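Local coordinates for protein 4-alpha-glucanotransferase (Streptococcus agalactiae, PDB 6M6T) that is an amylomaltase, also called a disproportionating enzyme, built on a TIM-barrel fold and modelled with glycan ligands bound in its pockets, at residues A[8-13]-A[445-450]; A[364-369]-A[396-401]; A[400-405]-A[427-432]. All coordinates share one frame; numbering follows the deposited sequence.

Contact 1 (A[8-13]-A[445-450]); sequences GVLMHI and ITCMQD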
loop_
_atom_site.group_PDB
_atom_site.type_symbol
_atom_site.label_atom_id
_atom_site.label_comp_id
_atom_site.label_asym_id
_atom_site.label_seq_id
_atom_site.Cartn_x
_atom_site.Cartn_y
_atom_site.Cartn_z
ATOM N N GLY A 8 -16.295 4.946 0.980
ATOM C CA GLY A 8 -15.479 3.815 1.376
ATOM C C GLY A 8 -14.644 4.173 2.579
ATOM O O GLY A 8 -14.604 5.320 3.026
ATOM N N VAL A 9 -13.970 3.160 3.100
ATOM C CA VAL A 9 -13.209 3.285 4.334
ATOM C C VAL A 9 -11.757 2.939 4.032
ATOM O O VAL A 9 -11.479 2.040 3.229
ATOM C CB VAL A 9 -13.829 2.397 5.444
ATOM C CG1 VAL A 9 -12.894 2.169 6.614
ATOM C CG2 VAL A 9 -15.122 3.035 5.945
ATOM N N LEU A 10 -10.833 3.687 4.643
ATOM C CA LEU A 10 -9.392 3.515 4.437
ATOM C C LEU A 10 -8.790 2.823 5.663
ATOM O O LEU A 10 -8.528 3.450 6.699
ATOM C CB LEU A 10 -8.706 4.849 4.159
ATOM C CG LEU A 10 -7.190 4.740 4.008
ATOM C CD1 LEU A 10 -6.807 4.247 2.612
ATOM C CD2 LEU A 10 -6.533 6.057 4.292
ATOM N N MET A 11 -8.548 1.524 5.524
ATOM C CA MET A 11 -7.976 0.731 6.605
ATOM C C MET A 11 -7.128 -0.397 6.040
ATOM O O MET A 11 -7.636 -1.279 5.336
ATOM C CB MET A 11 -9.046 0.135 7.498
ATOM C CG MET A 11 -8.634 0.186 8.920
ATOM S SD MET A 11 -9.496 -1.028 9.885
ATOM C CE MET A 11 -8.718 -0.580 11.405
ATOM N N HIS A 12 -5.860 -0.414 6.399
ATOM C CA HIS A 12 -5.012 -1.477 5.913
ATOM C C HIS A 12 -5.281 -2.761 6.686
ATOM O O HIS A 12 -5.624 -2.741 7.874
ATOM C CB HIS A 12 -3.542 -1.087 6.036
ATOM C CG HIS A 12 -2.637 -1.941 5.215
ATOM N ND1 HIS A 12 -1.274 -1.972 5.399
ATOM C CD2 HIS A 12 -2.903 -2.803 4.204
ATOM C CE1 HIS A 12 -0.735 -2.809 4.529
ATOM N NE2 HIS A 12 -1.703 -3.331 3.794
ATOM N N ILE A 13 -5.106 -3.885 5.987
ATOM C CA ILE A 13 -5.158 -5.207 6.594
ATOM C C ILE A 13 -4.352 -5.271 7.886
ATOM O O ILE A 13 -4.665 -6.059 8.776
ATOM C CB ILE A 13 -4.659 -6.237 5.571
ATOM C CG1 ILE A 13 -5.248 -5.926 4.191
ATOM C CG2 ILE A 13 -4.961 -7.655 6.052
ATOM C CD1 ILE A 13 -6.598 -6.471 3.970
ATOM N N ILE A 445 -13.586 8.853 0.988
ATOM C CA ILE A 445 -13.028 7.773 1.794
ATOM C C ILE A 445 -12.753 8.290 3.196
ATOM O O ILE A 445 -12.148 9.354 3.369
ATOM C CB ILE A 445 -11.743 7.196 1.179
ATOM C CG1 ILE A 445 -11.966 6.875 -0.291
ATOM C CG2 ILE A 445 -11.349 5.948 1.910
ATOM C CD1 ILE A 445 -12.926 5.743 -0.486
ATOM N N THR A 446 -13.182 7.526 4.191
ATOM C CA THR A 446 -13.059 7.909 5.586
ATOM C C THR A 446 -11.964 7.088 6.248
ATOM O O THR A 446 -11.928 5.861 6.110
ATOM C CB THR A 446 -14.388 7.725 6.303
ATOM O OG1 THR A 446 -15.351 8.612 5.709
ATOM C CG2 THR A 446 -14.229 8.025 7.802
ATOM N N CYS A 447 -11.057 7.777 6.931
ATOM C CA CYS A 447 -9.921 7.140 7.578
ATOM C C CYS A 447 -10.416 6.493 8.856
ATOM O O CYS A 447 -10.862 7.203 9.764
ATOM C CB CYS A 447 -8.847 8.178 7.892
ATOM S SG CYS A 447 -7.477 8.313 6.705
ATOM N N MET A 448 -10.336 5.162 8.942
ATOM C CA MET A 448 -10.900 4.474 10.101
ATOM C C MET A 448 -10.423 5.068 11.426
ATOM O O MET A 448 -11.127 4.954 12.438
ATOM C CB MET A 448 -10.572 2.975 10.029
ATOM C CG MET A 448 -11.037 2.150 11.231
ATOM S SD MET A 448 -12.833 2.076 11.405
ATOM C CE MET A 448 -13.281 1.359 9.859
ATOM N N GLN A 449 -9.262 5.726 11.443
ATOM C CA GLN A 449 -8.836 6.431 12.649
ATOM C C GLN A 449 -9.872 7.464 13.064
ATOM O O GLN A 449 -10.356 7.455 14.204
ATOM C CB GLN A 449 -7.487 7.113 12.424
ATOM C CG GLN A 449 -6.263 6.244 12.610
ATOM C CD GLN A 449 -5.896 5.506 11.336
ATOM O OE1 GLN A 449 -6.772 5.098 10.545
ATOM N NE2 GLN A 449 -4.597 5.340 11.118
ATOM N N ASP A 450 -10.241 8.351 12.128
ATOM C CA ASP A 450 -11.097 9.497 12.439
ATOM C C ASP A 450 -12.539 9.090 12.703
ATOM O O ASP A 450 -13.230 9.744 13.488
ATOM C CB ASP A 450 -11.027 10.502 11.297
ATOM C CG ASP A 450 -9.595 10.866 10.944
ATOM O OD1 ASP A 450 -8.801 11.071 11.898
ATOM O OD2 ASP A 450 -9.264 10.938 9.729
#
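Thr446 sits between Gly8 and Leu10 and joins the two strands through both its backbone polar atoms. Its N donates to Gly8 O at 2.9 Å, in the plane of that carbonyl. Its O accepts from Leu10 N at 2.8 Å; the bond is nearly straight (167° at the hydrogen), but the donor lies above the carbonyl plane. The pairing is parallel, with Gly8 beside Ile445, Val9 beside Thr446 and Leu10 beside Cys447. A weak hydrogen bond from Met448 N to Leu10 O (3.4 Å) extends it into the first residue of the following helix.

Leu10, Ile445 and Cys447 share one face of the sheet. Leu10 has CG anti to the backbone N, and its CD2 methyl meets Cys447 SG at 3.4 Å. Leu10 CB rests against Ile445 CG2 at 3.6 Å. The other branch of Ile445 leans across Gly8, with CD1 3.7 Å from Gly8 CA.

Val9 and Thr446 lie on the opposite face. Thr446 OG1 is hydrogen-bonded to Tyr437 OH. Met448 is bent at chi2 (65°) and chi3 (59°), which curls CE back to Val9 CG1 at 3.4 Å. Met11 is extended beyond CG and crosses Met448 obliquely, with its CG 3.6 Å from Met448 CB. Phe32 of helix 27-38 touches Val9, Met11 and Met448, so this is the face turned to the outer helices. The arrangement is the junction of the first and last strands of a TIM barrel.

Contact 2 (A[364-369]-A[396-401]); sequences MKIMEF and HDNEVI. With AC1 (4,6-dideoxy-4-{[(1S,4R,5S,6S)-4,5,6-trihydroxy-3-(hydroxymethyl)cyclohex-2-en-1-yl]amino}-alpha-D-glucopyranose), chain J; ASO (1,5-anhydro-D-glucitol), chain I.
Phe369 brings the tip of its ring to the amide of Asn398, with CZ 3.0 Å from ND2. The two side chains cross at about a right angle, and the ring and amide planes are 68° apart. The same ring carbon, CZ, also meets AC1, 3.4 Å from its C6. Phe369 therefore touches both the loop and the ligand. It sits in a 3-10 turn at the end of strand 363-366, where Phe369 N is hydrogen-bonded to Ile366 O.

Asn398 has CG anti to its carbonyl carbon. ND2 goes to the ring, while OD1 meets Ile366 CD1 tip to tip at 3.2 Å. OD1 also takes a weak hydrogen bond from Thr395 N, which fits this setting of the amide.

Glu368 slides past Asn398 in the opposite direction, its chain extended beyond CG. The carboxylate and amide planes are 72° apart. Glu368 OE1 lies 3.1 Å from Glu399 O, a pair of acceptors that makes no hydrogen bond. Glu368 OE2 lies against Ile401 CG1 at 3.6 Å. Glu399 adds a second negative group, with its OE1 4.5 Å from Glu368 OE1. The other oxygen of Glu399, OE2, is hydrogen-bonded to Asn407 ND2.

Further along the loop, Asp397 OD2 accepts from ASO O3 at 2.6 Å and takes a weak hydrogen bond from Asn461 ND2. His396 and Asp397 belong to a glycan pocket seen in this structure, and Asp397 and Phe369 to a second. Glu368 is buried near a second acid, which may raise its pKa, although Arg459 touches Glu399 and would be expected to offset part of that charge.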
loop_
_atom_site.group_PDB
_atom_site.type_symbol
_atom_site.label_atom_id
_atom_site.label_comp_id
_atom_site.label_asym_id
_atom_site.label_seq_id
_atom_site.Cartn_x
_atom_site.Cartn_y
_atom_site.Cartn_z
ATOM N N MET A 364 -7.020 13.029 -6.756
ATOM C CA MET A 364 -7.262 13.116 -5.329
ATOM C C MET A 364 -7.545 14.549 -4.891
ATOM O O MET A 364 -7.240 15.518 -5.593
ATOM C CB MET A 364 -6.070 12.548 -4.557
ATOM C CG MET A 364 -5.814 11.073 -4.853
ATOM S SD MET A 364 -5.209 10.186 -3.410
ATOM C CE MET A 364 -5.608 8.491 -3.861
ATOM N N LYS A 365 -8.163 14.659 -3.710
ATOM C CA LYS A 365 -8.405 15.921 -3.008
ATOM C C LYS A 365 -8.262 15.620 -1.519
ATOM O O LYS A 365 -9.044 14.844 -0.957
ATOM C CB LYS A 365 -9.789 16.511 -3.324
ATOM C CG LYS A 365 -9.925 17.174 -4.713
ATOM C CD LYS A 365 -9.012 18.410 -4.871
ATOM C CE LYS A 365 -8.946 18.918 -6.320
ATOM N NZ LYS A 365 -10.252 18.745 -7.046
ATOM N N ILE A 366 -7.249 16.198 -0.886
ATOM C CA ILE A 366 -6.961 15.935 0.516
ATOM C C ILE A 366 -7.378 17.177 1.286
ATOM O O ILE A 366 -6.654 18.175 1.318
ATOM C CB ILE A 366 -5.487 15.576 0.749
ATOM C CG1 ILE A 366 -5.161 14.243 0.071
ATOM C CG2 ILE A 366 -5.156 15.512 2.254
ATOM C CD1 ILE A 366 -4.010 13.472 0.728
ATOM N N MET A 367 -8.544 17.113 1.925
ATOM C CA MET A 367 -9.115 18.312 2.528
ATOM C C MET A 367 -8.220 18.932 3.584
ATOM O O MET A 367 -8.433 20.094 3.949
ATOM C CB MET A 367 -10.447 17.996 3.177
ATOM C CG MET A 367 -11.462 19.135 3.180
ATOM S SD MET A 367 -13.021 18.454 3.794
ATOM C CE MET A 367 -12.617 16.715 3.760
ATOM N N GLU A 368 -7.249 18.184 4.112
ATOM C CA GLU A 368 -6.428 18.730 5.181
ATOM C C GLU A 368 -5.442 19.760 4.677
ATOM O O GLU A 368 -5.024 20.617 5.454
ATOM C CB GLU A 368 -5.699 17.611 5.921
ATOM C CG GLU A 368 -6.454 17.161 7.143
ATOM C CD GLU A 368 -5.909 15.890 7.745
ATOM O OE1 GLU A 368 -4.678 15.806 7.935
ATOM O OE2 GLU A 368 -6.714 14.975 8.030
ATOM N N PHE A 369 -5.087 19.706 3.399
ATOM C CA PHE A 369 -4.231 20.702 2.771
ATOM C C PHE A 369 -4.973 21.981 2.397
ATOM O O PHE A 369 -4.346 22.912 1.873
ATOM C CB PHE A 369 -3.608 20.132 1.494
ATOM C CG PHE A 369 -2.738 18.926 1.707
ATOM C CD1 PHE A 369 -1.854 18.864 2.771
ATOM C CD2 PHE A 369 -2.778 17.867 0.805
ATOM C CE1 PHE A 369 -1.041 17.765 2.939
ATOM C CE2 PHE A 369 -1.973 16.770 0.979
ATOM C CZ PHE A 369 -1.101 16.720 2.048
ATOM N N HIS A 396 -3.091 8.133 4.608
ATOM C CA HIS A 396 -2.245 7.471 5.580
ATOM C C HIS A 396 -0.945 8.211 5.832
ATOM O O HIS A 396 -0.255 7.891 6.806
ATOM C CB HIS A 396 -1.956 6.053 5.112
ATOM C CG HIS A 396 -1.217 5.981 3.812
ATOM N ND1 HIS A 396 -1.858 5.906 2.595
ATOM C CD2 HIS A 396 0.108 5.961 3.540
ATOM C CE1 HIS A 396 -0.960 5.847 1.629
ATOM N NE2 HIS A 396 0.240 5.875 2.175
ATOM N N ASP A 397 -0.591 9.188 4.990
ATOM C CA ASP A 397 0.611 9.988 5.190
ATOM C C ASP A 397 0.339 11.322 5.869
ATOM O O ASP A 397 1.288 12.008 6.258
ATOM C CB ASP A 397 1.312 10.220 3.853
ATOM C CG ASP A 397 1.415 8.948 3.034
ATOM O OD1 ASP A 397 0.434 8.656 2.314
ATOM O OD2 ASP A 397 2.463 8.252 3.102
ATOM N N ASN A 398 -0.921 11.688 6.040
ATOM C CA ASN A 398 -1.317 12.911 6.710
ATOM C C ASN A 398 -1.647 12.614 8.158
ATOM O O ASN A 398 -1.838 11.468 8.554
ATOM C CB ASN A 398 -2.541 13.526 6.025
ATOM C CG ASN A 398 -2.235 14.042 4.643
ATOM O OD1 ASN A 398 -2.616 13.438 3.634
ATOM N ND2 ASN A 398 -1.550 15.170 4.587
ATOM N N GLU A 399 -1.759 13.675 8.939
ATOM C CA GLU A 399 -2.181 13.522 10.316
ATOM C C GLU A 399 -3.604 12.974 10.376
ATOM O O GLU A 399 -4.366 13.066 9.419
ATOM C CB GLU A 399 -2.097 14.866 11.023
ATOM C CG GLU A 399 -0.806 15.585 10.731
ATOM C CD GLU A 399 -0.887 17.066 11.003
ATOM O OE1 GLU A 399 -1.243 17.825 10.058
ATOM O OE2 GLU A 399 -0.604 17.462 12.162
ATOM N N VAL A 400 -3.959 12.364 11.505
ATOM C CA VAL A 400 -5.370 12.125 11.750
ATOM C C VAL A 400 -6.029 13.474 11.989
ATOM O O VAL A 400 -5.381 14.422 12.452
ATOM C CB VAL A 400 -5.589 11.176 12.940
ATOM C CG1 VAL A 400 -4.779 9.899 12.759
ATOM C CG2 VAL A 400 -5.252 11.886 14.239
ATOM N N ILE A 401 -7.327 13.569 11.661
ATOM C CA ILE A 401 -8.047 14.847 11.735
ATOM C C ILE A 401 -7.887 15.477 13.111
ATOM O O ILE A 401 -7.664 16.693 13.237
ATOM C CB ILE A 401 -9.540 14.659 11.390
ATOM C CG1 ILE A 401 -9.724 14.288 9.922
ATOM C CG2 ILE A 401 -10.342 15.921 11.728
ATOM C CD1 ILE A 401 -11.078 13.724 9.643
HETATM C C1 AC1 J . 2.945 18.730 0.263
HETATM O O2 AC1 J . 5.309 19.242 0.054
HETATM C C2 AC1 J . 4.374 18.198 0.381
HETATM C C4A AC1 J . 3.613 11.468 -2.295
HETATM C C3 AC1 J . 4.565 17.098 -0.620
HETATM O O3 AC1 J . 5.903 16.640 -0.474
HETATM C C4 AC1 J . 3.579 15.962 -0.342
HETATM N N4A AC1 J . 3.647 14.921 -1.371
HETATM C C5 AC1 J . 2.153 16.473 -0.350
HETATM O O5 AC1 J . 1.994 17.624 0.540
HETATM C C6 AC1 J . 1.229 15.300 0.039
HETATM C C1B AC1 J . 4.703 13.916 -1.188
HETATM C C2B AC1 J . 5.017 13.400 -2.556
HETATM O O2B AC1 J . 5.272 14.539 -3.380
HETATM C C3B AC1 J . 3.797 12.699 -3.095
HETATM O O3B AC1 J . 4.018 12.276 -4.432
HETATM O O4 AC1 J . 2.397 10.818 -2.720
HETATM C C5B AC1 J . 3.619 11.752 -0.919
HETATM C C7B AC1 J . 4.201 12.902 -0.383
HETATM C C6B AC1 J . 3.031 10.718 0.017
HETATM O O6B AC1 J . 2.002 10.046 -0.714
HETATM C C1 ASO I . 4.129 6.946 -2.285
HETATM C C2 ASO I . 3.694 6.935 -0.805
HETATM C C3 ASO I . 4.813 7.519 0.075
HETATM C C4 ASO I . 6.081 6.673 -0.141
HETATM C C5 ASO I . 6.446 6.667 -1.600
HETATM C C6 ASO I . 7.544 5.628 -1.821
HETATM O O2 ASO I . 2.474 7.661 -0.621
HETATM O O3 ASO I . 4.403 7.504 1.485
HETATM O O4 ASO I . 7.194 7.160 0.648
HETATM O O5 ASO I . 5.354 6.191 -2.391
HETATM O O6 ASO I . 7.359 4.993 -3.099
#

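Contact 3 (A[400-405]-A[427-432]); sequences VINGWF and PITETV
The first turns of two helices, 401-404 and 428-438, pack against each other through apolar groups. Phe405 and Ile428 form the CH-pi part of the contact. Ile428 has CG1 anti to the backbone N and an extended second torsion (chi2 150°), so CD1 reaches over one face of the Phe405 ring. It lies 3.6 Å from the ring centroid and 23° off the normal, displaced toward the rim, with CE1 its nearest ring atom at 3.3 Å. Ile428 CG2 lies beside the root of the ring, 4.0 Å from Phe405 CG.

Both helices belong to the long crossover between strands 389-392 and 443-447, neighbouring parallel strands of the TIM barrel. Helix 410-419 of the same crossover also touches Phe405, through Lys413 and Glu417.

The Thr429 methyl, CG2, meets the Asn402 amide, 3.6 Å from OD1 and almost as close to CG and ND2. Thr429 OG1 is hydrogen-bonded to Asp453 OD1. Asn402 ND2 hydrogen-bonds to Lys454 O and weakly to the same Asp453 oxygen, which thus joins the two side chains. Val432 comes one turn after Ile428. Its CG2 reaches Ile401 CG2 tip to tip at 3.8 Å, and its CG1 lies 3.9 Å from Ile401 CD1. Val432 CG2 also approaches the six-membered ring of Trp404 obliquely, 4.1 Å from CZ3. The indole NE1 of Trp404 makes a weak hydrogen bond to Glu368 O.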
loop_
_atom_site.group_PDB
_atom_site.type_symbol
_atom_site.label_atom_id
_atom_site.label_comp_id
_atom_site.label_asym_id
_atom_site.label_seq_id
_atom_site.Cartn_x
_atom_site.Cartn_y
_atom_site.Cartn_z
ATOM N N VAL A 400 -3.959 12.364 11.505
ATOM C CA VAL A 400 -5.370 12.125 11.750
ATOM C C VAL A 400 -6.029 13.474 11.989
ATOM O O VAL A 400 -5.381 14.422 12.452
ATOM C CB VAL A 400 -5.589 11.176 12.940
ATOM C CG1 VAL A 400 -4.779 9.899 12.759
ATOM C CG2 VAL A 400 -5.252 11.886 14.239
ATOM N N ILE A 401 -7.327 13.569 11.661
ATOM C CA ILE A 401 -8.047 14.847 11.735
ATOM C C ILE A 401 -7.887 15.477 13.111
ATOM O O ILE A 401 -7.664 16.693 13.237
ATOM C CB ILE A 401 -9.540 14.659 11.390
ATOM C CG1 ILE A 401 -9.724 14.288 9.922
ATOM C CG2 ILE A 401 -10.342 15.921 11.728
ATOM C CD1 ILE A 401 -11.078 13.724 9.643
ATOM N N ASN A 402 -8.010 14.666 14.165
ATOM C CA ASN A 402 -7.802 15.194 15.503
ATOM C C ASN A 402 -6.426 15.795 15.645
ATOM O O ASN A 402 -6.260 16.793 16.357
ATOM C CB ASN A 402 -8.001 14.105 16.536
ATOM C CG ASN A 402 -9.422 14.015 16.977
ATOM O OD1 ASN A 402 -10.145 15.011 16.955
ATOM N ND2 ASN A 402 -9.848 12.822 17.376
ATOM N N GLY A 403 -5.436 15.210 14.967
ATOM C CA GLY A 403 -4.093 15.768 15.005
ATOM C C GLY A 403 -3.948 17.013 14.146
ATOM O O GLY A 403 -3.360 18.009 14.575
ATOM N N TRP A 404 -4.470 16.968 12.915
ATOM C CA TRP A 404 -4.412 18.134 12.032
ATOM C C TRP A 404 -5.023 19.364 12.695
ATOM O O TRP A 404 -4.484 20.472 12.580
ATOM C CB TRP A 404 -5.113 17.809 10.712
ATOM C CG TRP A 404 -5.657 18.982 9.970
ATOM C CD1 TRP A 404 -5.028 19.699 8.995
ATOM C CD2 TRP A 404 -6.969 19.552 10.105
ATOM N NE1 TRP A 404 -5.859 20.685 8.524
ATOM C CE2 TRP A 404 -7.056 20.618 9.190
ATOM C CE3 TRP A 404 -8.076 19.266 10.918
ATOM C CZ2 TRP A 404 -8.201 21.409 9.069
ATOM C CZ3 TRP A 404 -9.218 20.054 10.792
ATOM C CH2 TRP A 404 -9.266 21.115 9.874
ATOM N N PHE A 405 -6.117 19.176 13.444
ATOM C CA PHE A 405 -6.790 20.295 14.091
ATOM C C PHE A 405 -5.983 20.933 15.221
ATOM O O PHE A 405 -6.262 22.081 15.579
ATOM C CB PHE A 405 -8.155 19.867 14.629
ATOM C CG PHE A 405 -9.058 21.033 14.919
ATOM C CD1 PHE A 405 -9.457 21.878 13.895
ATOM C CD2 PHE A 405 -9.466 21.317 16.216
ATOM C CE1 PHE A 405 -10.262 22.973 14.152
ATOM C CE2 PHE A 405 -10.274 22.410 16.481
ATOM C CZ PHE A 405 -10.673 23.237 15.449
ATOM N N PRO A 427 -17.336 16.703 18.470
ATOM C CA PRO A 427 -15.950 16.408 18.087
ATOM C C PRO A 427 -15.755 16.719 16.612
ATOM O O PRO A 427 -16.601 16.395 15.782
ATOM C CB PRO A 427 -15.796 14.906 18.385
ATOM C CG PRO A 427 -17.022 14.510 19.159
ATOM C CD PRO A 427 -18.094 15.476 18.776
ATOM N N ILE A 428 -14.636 17.367 16.285
ATOM C CA ILE A 428 -14.479 17.888 14.935
ATOM C C ILE A 428 -14.215 16.814 13.890
ATOM O O ILE A 428 -14.225 17.119 12.693
ATOM C CB ILE A 428 -13.369 18.959 14.896
ATOM C CG1 ILE A 428 -13.511 19.797 13.623
ATOM C CG2 ILE A 428 -11.976 18.309 15.008
ATOM C CD1 ILE A 428 -13.052 21.176 13.759
ATOM N N THR A 429 -14.003 15.558 14.279
ATOM C CA THR A 429 -13.878 14.529 13.248
ATOM C C THR A 429 -15.212 14.307 12.550
ATOM O O THR A 429 -15.271 14.145 11.322
ATOM C CB THR A 429 -13.375 13.226 13.849
ATOM O OG1 THR A 429 -14.233 12.840 14.933
ATOM C CG2 THR A 429 -11.941 13.387 14.342
ATOM N N GLU A 430 -16.296 14.320 13.327
ATOM C CA GLU A 430 -17.637 14.251 12.772
ATOM C C GLU A 430 -17.969 15.516 11.971
ATOM O O GLU A 430 -18.623 15.438 10.917
ATOM C CB GLU A 430 -18.633 14.001 13.920
ATOM C CG GLU A 430 -18.755 12.511 14.333
ATOM C CD GLU A 430 -19.037 12.275 15.817
ATOM O OE1 GLU A 430 -19.039 11.088 16.236
ATOM O OE2 GLU A 430 -19.243 13.259 16.565
ATOM N N THR A 431 -17.478 16.677 12.413
ATOM C CA THR A 431 -17.617 17.889 11.615
ATOM C C THR A 431 -16.986 17.703 10.240
ATOM O O THR A 431 -17.670 17.770 9.200
ATOM C CB THR A 431 -16.969 19.080 12.331
ATOM O OG1 THR A 431 -17.276 19.049 13.732
ATOM C CG2 THR A 431 -17.473 20.401 11.734
ATOM N N VAL A 432 -15.669 17.462 10.228
ATOM C CA VAL A 432 -14.931 17.398 8.973
ATOM C C VAL A 432 -15.556 16.361 8.059
ATOM O O VAL A 432 -15.706 16.593 6.855
ATOM C CB VAL A 432 -13.436 17.115 9.232
ATOM C CG1 VAL A 432 -12.684 16.871 7.908
ATOM C CG2 VAL A 432 -12.800 18.263 9.995
#

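The three contacts lie on the same side of the chain's centre. Contacts 2 and 3 share Val400 and Ile401 and have centres about 11 Å apart. Contact 1 meets both at this point: Asp450 OD1 lies 2.9 Å from Ile401 N, a probable hydrogen bond at the start of helix 401-404. Leu10 CD2 also packs on His396 N at 4.0 Å, joining the first barrel strand to the pocket loop. Contact 2 alone touches the ligands. The side chain of Leu10 in contact 1 is about 10 Å from ASO, and that of Trp404 in contact 3 is about 11 Å from AC1. Strand 443-447 of contact 1 follows helix 428-438 of contact 3.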